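Local coordinates for uncharacterized protein (Paraburkholderia phytofirmans, PDB 5T11), which is a periplasmic lipoprotein that forms a dodecamer and, like its Pseudomonas relative PelC, probably guides Pel polysaccharide export across the outer membrane, at residues Tyr90-Ala95 / Val113-Ile118. The protein carries 1 engineered substitution. Sequence-based numbering, arbitrary orientation.
Sequences YVLSGA and VTFELI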
ATOM      1  N   TYR B  90      11.380 -12.548  50.361  1.00 50.86           N
ATOM      2  CA  TYR B  90      10.196 -12.578  49.500  1.00 48.23           C
ATOM      3  C   TYR B  90      10.581 -12.395  48.037  1.00 55.76           C
ATOM      4  O   TYR B  90      11.618 -11.809  47.713  1.00 57.84           O
ATOM      5  CB  TYR B  90       9.180 -11.484  49.862  1.00 49.80           C
ATOM      6  CG  TYR B  90       8.691 -11.503  51.287  1.00 54.63           C
ATOM      7  CD1 TYR B  90       7.751 -12.437  51.706  1.00 58.95           C
ATOM      8  CD2 TYR B  90       9.159 -10.581  52.213  1.00 57.86           C
ATOM      9  CE1 TYR B  90       7.298 -12.457  53.012  1.00 64.38           C
ATOM     10  CE2 TYR B  90       8.707 -10.590  53.521  1.00 60.02           C
ATOM     11  CZ  TYR B  90       7.776 -11.534  53.916  1.00 63.91           C
ATOM     12  OH  TYR B  90       7.315 -11.562  55.217  1.00 75.18           O
ATOM     13  N   VAL B  91       9.714 -12.894  47.154  1.00 50.36           N
ATOM     14  CA  VAL B  91       9.811 -12.678  45.715  1.00 47.47           C
ATOM     15  C   VAL B  91       8.568 -11.918  45.266  1.00 50.34           C
ATOM     16  O   VAL B  91       7.443 -12.285  45.633  1.00 51.64           O
ATOM     17  CB  VAL B  91       9.945 -14.001  44.936  1.00 46.04           C
ATOM     18  CG1 VAL B  91       9.563 -13.812  43.485  1.00 47.23           C
ATOM     19  CG2 VAL B  91      11.355 -14.504  45.003  1.00 53.97           C
ATOM     20  N   LEU B  92       8.774 -10.850  44.501  1.00 46.58           N
ATOM     21  CA  LEU B  92       7.693 -10.132  43.843  1.00 39.89           C
ATOM     22  C   LEU B  92       7.676 -10.566  42.384  1.00 46.50           C
ATOM     23  O   LEU B  92       8.684 -10.428  41.681  1.00 44.33           O
ATOM     24  CB  LEU B  92       7.867  -8.615  43.949  1.00 42.18           C
ATOM     25  CG  LEU B  92       6.713  -7.841  43.288  1.00 42.85           C
ATOM     26  CD1 LEU B  92       5.501  -7.829  44.202  1.00 40.86           C
ATOM     27  CD2 LEU B  92       7.088  -6.411  42.852  1.00 36.00           C
ATOM     28  N   SER B  93       6.559 -11.140  41.957  1.00 43.24           N
ATOM     29  CA  SER B  93       6.335 -11.537  40.580  1.00 44.37           C
ATOM     30  C   SER B  93       5.009 -10.932  40.129  1.00 41.62           C
ATOM     31  O   SER B  93       4.368 -10.175  40.866  1.00 42.21           O
ATOM     32  CB  SER B  93       6.338 -13.064  40.440  1.00 46.76           C
ATOM     33  OG  SER B  93       6.408 -13.440  39.075  1.00 56.49           O
ATOM     34  N   GLY B  94       4.588 -11.268  38.919  1.00 41.21           N
ATOM     35  CA  GLY B  94       3.317 -10.776  38.421  1.00 40.98           C
ATOM     36  C   GLY B  94       3.267 -10.852  36.904  1.00 37.79           C
ATOM     37  O   GLY B  94       4.006 -11.617  36.285  1.00 37.78           O
ATOM     38  N   ALA B  95       2.375 -10.041  36.332  1.00 35.61           N
ATOM     39  CA  ALA B  95       2.169 -10.022  34.889  1.00 38.41           C
ATOM     40  C   ALA B  95       1.603  -8.676  34.454  1.00 37.02           C
ATOM     41  O   ALA B  95       0.877  -8.008  35.205  1.00 35.85           O
ATOM     42  CB  ALA B  95       1.227 -11.143  34.440  1.00 41.32           C
ATOM     43  N   VAL B 113      -1.928  -4.473  35.409  1.00 33.59           N
ATOM     44  CA  VAL B 113      -0.855  -5.245  36.040  1.00 39.74           C
ATOM     45  C   VAL B 113      -1.424  -6.081  37.181  1.00 43.76           C
ATOM     46  O   VAL B 113      -2.352  -5.663  37.881  1.00 44.06           O
ATOM     47  CB  VAL B 113       0.281  -4.354  36.593  1.00 40.62           C
ATOM     48  CG1 VAL B 113       1.006  -3.640  35.480  1.00 39.91           C
ATOM     49  CG2 VAL B 113      -0.266  -3.353  37.614  1.00 40.24           C
ATOM     50  N   THR B 114      -0.848  -7.269  37.373  1.00 40.45           N
ATOM     51  CA  THR B 114      -1.112  -8.104  38.538  1.00 44.56           C
ATOM     52  C   THR B 114       0.221  -8.417  39.215  1.00 47.87           C
ATOM     53  O   THR B 114       1.238  -8.605  38.538  1.00 45.43           O
ATOM     54  CB  THR B 114      -1.840  -9.403  38.142  1.00 46.50           C
ATOM     55  OG1 THR B 114      -1.174  -9.992  37.017  1.00 48.88           O
ATOM     56  CG2 THR B 114      -3.307  -9.131  37.762  1.00 49.85           C
ATOM     57  N   PHE B 115       0.226  -8.457  40.547  1.00 44.56           N
ATOM     58  CA  PHE B 115       1.436  -8.733  41.320  1.00 44.83           C
ATOM     59  C   PHE B 115       1.147  -9.788  42.381  1.00 45.38           C
ATOM     60  O   PHE B 115       0.029  -9.869  42.903  1.00 45.67           O
ATOM     61  CB  PHE B 115       1.978  -7.481  42.040  1.00 43.36           C
ATOM     62  CG  PHE B 115       2.621  -6.469  41.133  1.00 43.22           C
ATOM     63  CD1 PHE B 115       3.930  -6.646  40.684  1.00 40.30           C
ATOM     64  CD2 PHE B 115       1.941  -5.308  40.774  1.00 40.88           C
ATOM     65  CE1 PHE B 115       4.529  -5.709  39.848  1.00 41.18           C
ATOM     66  CE2 PHE B 115       2.534  -4.367  39.933  1.00 45.55           C
ATOM     67  CZ  PHE B 115       3.830  -4.567  39.473  1.00 43.74           C
ATOM     68  N   GLU B 116       2.173 -10.585  42.707  1.00 44.02           N
ATOM     69  CA  GLU B 116       2.137 -11.534  43.816  1.00 46.02           C
ATOM     70  C   GLU B 116       3.423 -11.399  44.618  1.00 50.05           C
ATOM     71  O   GLU B 116       4.506 -11.237  44.044  1.00 43.14           O
ATOM     72  CB  GLU B 116       2.004 -13.009  43.356  1.00 45.97           C
ATOM     73  CG  GLU B 116       0.787 -13.337  42.525  1.00 65.09           C
ATOM     74  CD  GLU B 116       1.016 -13.103  41.040  1.00 73.56           C
ATOM     75  OE1 GLU B 116       2.141 -13.360  40.556  1.00 80.61           O
ATOM     76  OE2 GLU B 116       0.068 -12.658  40.359  1.00 71.28           O
ATOM     77  N   LEU B 117       3.308 -11.478  45.940  1.00 50.11           N
ATOM     78  CA  LEU B 117       4.463 -11.548  46.824  1.00 46.78           C
ATOM     79  C   LEU B 117       4.543 -12.959  47.390  1.00 47.95           C
ATOM     80  O   LEU B 117       3.601 -13.423  48.049  1.00 55.96           O
ATOM     81  CB  LEU B 117       4.370 -10.518  47.948  1.00 53.38           C
ATOM     82  CG  LEU B 117       5.657 -10.388  48.768  1.00 54.53           C
ATOM     83  CD1 LEU B 117       6.729  -9.703  47.919  1.00 52.18           C
ATOM     84  CD2 LEU B 117       5.407  -9.635  50.060  1.00 55.23           C
ATOM     85  N   ILE B 118       5.667 -13.631  47.153  1.00 48.95           N
ATOM     86  CA  ILE B 118       5.838 -15.034  47.515  1.00 53.65           C
ATOM     87  C   ILE B 118       6.832 -15.151  48.668  1.00 59.10           C
ATOM     88  O   ILE B 118       7.902 -14.533  48.641  1.00 56.31           O
ATOM     89  CB  ILE B 118       6.285 -15.865  46.300  1.00 57.33           C
ATOM     90  CG1 ILE B 118       5.170 -15.862  45.239  1.00 53.89           C
ATOM     91  CG2 ILE B 118       6.638 -17.287  46.728  1.00 60.23           C
ATOM     92  CD1 ILE B 118       5.665 -15.957  43.812  1.00 56.31           C
TER
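The Y90 ring receives L117 CD2 on one face, a CH-pi contact 4.2 Å from the ring centroid and offset toward the rim, while I118 O lies at its edge, in plane. L117 CG, anti to the backbone N (chi1 -170°), stands 3.8 Å from Y90 CB. The two methyls of L117 thus divide their work, CD2 over the ring and CD1 against Y90 CB at 3.6 Å. At the F115 ring, S93 O sits near the plane at the edge and L92 CD2 comes obliquely to F115 CD1, 3.8 Å away; W127 of strand 125-134 continues the apolar layer past F115 and L117. G94, opposite F115, lets G94 CA come within 4.0 Å of F115 CA: a side chain there would strike T114 O, and the backbone angles themselves call for glycine. On the other face V91 and I118, a hydrogen-bonded pair, set CB against CB at 4.3 Å and pack on M80 of helix 78-85. A95 shares this face with S93, E116 and T114, whose OG1 bonds to E97; E116 and T114 touch N45 of a neighbouring subunit in the dodecamer. Six backbone hydrogen bonds join the antiparallel hairpin strands 90-99 and 109-119; E116 N approaches S93 O from above the carbonyl plane. They pair the N-H and C=O groups of V91, S93, A95, T114, E116 and I118, allowing this polar backbone to lie in a buried sheet.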